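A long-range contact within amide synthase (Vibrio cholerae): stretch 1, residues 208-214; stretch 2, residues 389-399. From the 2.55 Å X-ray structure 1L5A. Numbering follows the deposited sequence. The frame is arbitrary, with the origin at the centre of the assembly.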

# COMPACT_ATOMS: atom_id res chain seq x y z
N ALA A 208 6.81 -29.93 -31.29
CA ALA A 208 6.21 -28.63 -31.61
C ALA A 208 5.98 -28.30 -33.08
O ALA A 208 6.81 -28.60 -33.93
CB ALA A 208 7.06 -27.52 -30.97
N VAL A 209 4.85 -27.67 -33.35
CA VAL A 209 4.52 -27.24 -34.70
C VAL A 209 4.05 -25.78 -34.59
O VAL A 209 3.53 -25.36 -33.56
CB VAL A 209 3.41 -28.13 -35.35
CG1 VAL A 209 3.98 -29.53 -35.63
CG2 VAL A 209 2.17 -28.21 -34.45
N SER A 210 4.24 -25.00 -35.65
CA SER A 210 3.85 -23.61 -35.60
C SER A 210 3.62 -22.95 -36.96
O SER A 210 4.05 -23.44 -38.00
CB SER A 210 4.90 -22.81 -34.83
OG SER A 210 4.44 -21.50 -34.61
N LEU A 211 2.90 -21.83 -36.92
CA LEU A 211 2.57 -21.05 -38.10
C LEU A 211 2.45 -19.60 -37.66
O LEU A 211 1.96 -19.32 -36.57
CB LEU A 211 1.25 -21.51 -38.69
CG LEU A 211 1.18 -21.46 -40.20
CD1 LEU A 211 2.05 -22.59 -40.76
CD2 LEU A 211 -0.27 -21.60 -40.67
N SER A 212 2.90 -18.68 -38.52
CA SER A 212 2.84 -17.26 -38.20
C SER A 212 1.98 -16.51 -39.19
O SER A 212 2.10 -16.71 -40.40
CB SER A 212 4.25 -16.66 -38.21
OG SER A 212 5.10 -17.31 -37.28
N TYR A 213 1.11 -15.65 -38.67
CA TYR A 213 0.24 -14.84 -39.49
C TYR A 213 0.44 -13.38 -39.10
O TYR A 213 0.27 -13.01 -37.94
CB TYR A 213 -1.22 -15.23 -39.28
CG TYR A 213 -2.21 -14.24 -39.86
CD1 TYR A 213 -2.21 -13.93 -41.22
CD2 TYR A 213 -3.18 -13.65 -39.06
CE1 TYR A 213 -3.14 -13.04 -41.76
CE2 TYR A 213 -4.12 -12.76 -39.58
CZ TYR A 213 -4.10 -12.46 -40.93
OH TYR A 213 -5.04 -11.59 -41.44
N THR A 214 0.82 -12.56 -40.07
CA THR A 214 1.05 -11.14 -39.81
C THR A 214 -0.26 -10.38 -39.92
O THR A 214 -0.95 -10.42 -40.95
CB THR A 214 2.06 -10.54 -40.81
OG1 THR A 214 3.33 -11.19 -40.66
CG2 THR A 214 2.23 -9.05 -40.56
N HIS A 389 -7.03 -29.83 -34.24
CA HIS A 389 -7.51 -28.60 -33.62
C HIS A 389 -6.50 -27.50 -33.94
O HIS A 389 -6.87 -26.38 -34.29
CB HIS A 389 -7.67 -28.79 -32.11
CG HIS A 389 -8.76 -29.75 -31.73
ND1 HIS A 389 -9.05 -30.07 -30.42
CD2 HIS A 389 -9.63 -30.46 -32.48
CE1 HIS A 389 -10.05 -30.93 -30.38
NE2 HIS A 389 -10.42 -31.19 -31.62
N TRP A 390 -5.21 -27.82 -33.82
CA TRP A 390 -4.20 -26.83 -34.13
C TRP A 390 -4.41 -26.37 -35.57
O TRP A 390 -4.36 -25.16 -35.85
CB TRP A 390 -2.81 -27.44 -33.98
CG TRP A 390 -1.74 -26.55 -34.48
CD1 TRP A 390 -1.23 -25.44 -33.87
CD2 TRP A 390 -1.04 -26.68 -35.71
NE1 TRP A 390 -0.25 -24.88 -34.64
CE2 TRP A 390 -0.11 -25.62 -35.78
CE3 TRP A 390 -1.10 -27.60 -36.77
CZ2 TRP A 390 0.75 -25.45 -36.87
CZ3 TRP A 390 -0.25 -27.43 -37.85
CH2 TRP A 390 0.67 -26.36 -37.89
N GLN A 391 -4.66 -27.31 -36.49
CA GLN A 391 -4.91 -26.99 -37.90
C GLN A 391 -6.03 -25.95 -37.96
O GLN A 391 -5.89 -24.87 -38.54
CB GLN A 391 -5.40 -28.22 -38.68
CG GLN A 391 -4.45 -29.41 -38.78
CD GLN A 391 -3.47 -29.29 -39.93
OE1 GLN A 391 -2.63 -30.17 -40.12
NE2 GLN A 391 -3.55 -28.20 -40.70
N SER A 392 -7.15 -26.31 -37.35
CA SER A 392 -8.33 -25.46 -37.31
C SER A 392 -8.03 -24.03 -36.82
O SER A 392 -8.49 -23.06 -37.43
CB SER A 392 -9.39 -26.13 -36.43
OG SER A 392 -10.62 -25.44 -36.48
N HIS A 393 -7.26 -23.92 -35.73
CA HIS A 393 -6.93 -22.60 -35.18
C HIS A 393 -6.14 -21.79 -36.18
O HIS A 393 -6.39 -20.59 -36.34
CB HIS A 393 -6.15 -22.71 -33.85
CG HIS A 393 -7.01 -23.02 -32.66
ND1 HIS A 393 -7.99 -22.17 -32.20
CD2 HIS A 393 -7.02 -24.10 -31.83
CE1 HIS A 393 -8.57 -22.70 -31.13
NE2 HIS A 393 -8.00 -23.87 -30.89
N CYS A 394 -5.19 -22.43 -36.86
CA CYS A 394 -4.39 -21.69 -37.83
C CYS A 394 -5.20 -21.11 -38.97
O CYS A 394 -4.75 -20.19 -39.66
CB CYS A 394 -3.28 -22.56 -38.39
SG CYS A 394 -1.97 -22.86 -37.22
N GLU A 395 -6.40 -21.63 -39.19
CA GLU A 395 -7.22 -21.11 -40.27
C GLU A 395 -8.28 -20.17 -39.70
O GLU A 395 -8.58 -19.13 -40.29
CB GLU A 395 -7.88 -22.26 -41.06
N ARG A 396 -8.82 -20.51 -38.53
CA ARG A 396 -9.87 -19.70 -37.93
C ARG A 396 -9.42 -18.41 -37.21
O ARG A 396 -10.06 -17.37 -37.36
CB ARG A 396 -10.72 -20.58 -36.98
N PHE A 397 -8.33 -18.46 -36.45
CA PHE A 397 -7.91 -17.26 -35.75
C PHE A 397 -7.65 -16.11 -36.72
O PHE A 397 -8.21 -15.02 -36.56
CB PHE A 397 -6.66 -17.52 -34.88
CG PHE A 397 -6.62 -16.71 -33.60
CD1 PHE A 397 -7.44 -15.59 -33.42
CD2 PHE A 397 -5.74 -17.06 -32.57
CE1 PHE A 397 -7.38 -14.83 -32.24
CE2 PHE A 397 -5.68 -16.31 -31.39
CZ PHE A 397 -6.51 -15.20 -31.23
N PRO A 398 -6.81 -16.32 -37.75
CA PRO A 398 -6.55 -15.22 -38.70
C PRO A 398 -7.83 -14.66 -39.31
O PRO A 398 -7.96 -13.45 -39.49
CB PRO A 398 -5.64 -15.87 -39.73
CG PRO A 398 -4.82 -16.81 -38.89
CD PRO A 398 -5.89 -17.45 -38.01
N ARG A 399 -8.76 -15.55 -39.63
CA ARG A 399 -10.03 -15.14 -40.22
C ARG A 399 -10.75 -14.25 -39.21
O ARG A 399 -11.33 -13.21 -39.58
CB ARG A 399 -10.88 -16.37 -40.57

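Strand 208-214 lies along helix 389-399, the two running the same way at 10° with axes 9.7 Å apart at their closest. No hydrogen bond crosses between them; the 339 Å² they bury is held by packing alone. The match is one of period: every second strand residue, Val209, Leu211 and Tyr213, points its CA-to-CB bond toward the helix, and every fourth helix residue, Trp390, Cys394 and Pro398, points back. CA atoms pair accordingly, Val209 with Trp390 at 8.7 Å, Leu211 with Cys394 at 7.0 Å and Tyr213 with Pro398 at 6.8 Å. The first pair is the widest, and the indole fills the space there. Trp390, in the t rotamer, sets this flat plate across the strand, plane steeply inclined to it, and is the residue most covered by the contact. The branched Val209 sets a methyl on its face: CG2 sits 3.7 Å from the centroid of the Trp390 six-membered ring, 13° off the normal, a CH-pi contact. The far end of the plate reaches the strand backbone, with Trp390 CZ2 3.7 Å from Ser210 N and 4.2 Å from Leu211 N, the latter at the ring edge. Trp390 NE1 is hydrogen-bonded elsewhere in the structure. At the middle, the short side chain of Cys394 fills the gap, its SG meeting Leu211 CB at 3.8 Å. At the last pair the shapes reverse, the strand now offering the plate and the helix the bump. Tyr213, also t, presents a ring face to Pro398, whose CB stands 3.6 Å from the ring centroid, 22° off the normal, and 3.4 Å from Tyr213 CD2. Proline suits this place: its compact ring packs closely on the aromatic face, and its N, lacking a hydrogen, makes no bond to the preceding turn where the helix kinks. Between these contacts, Ser210 and Ser212 point away, each with its OG hydrogen-bonded elsewhere.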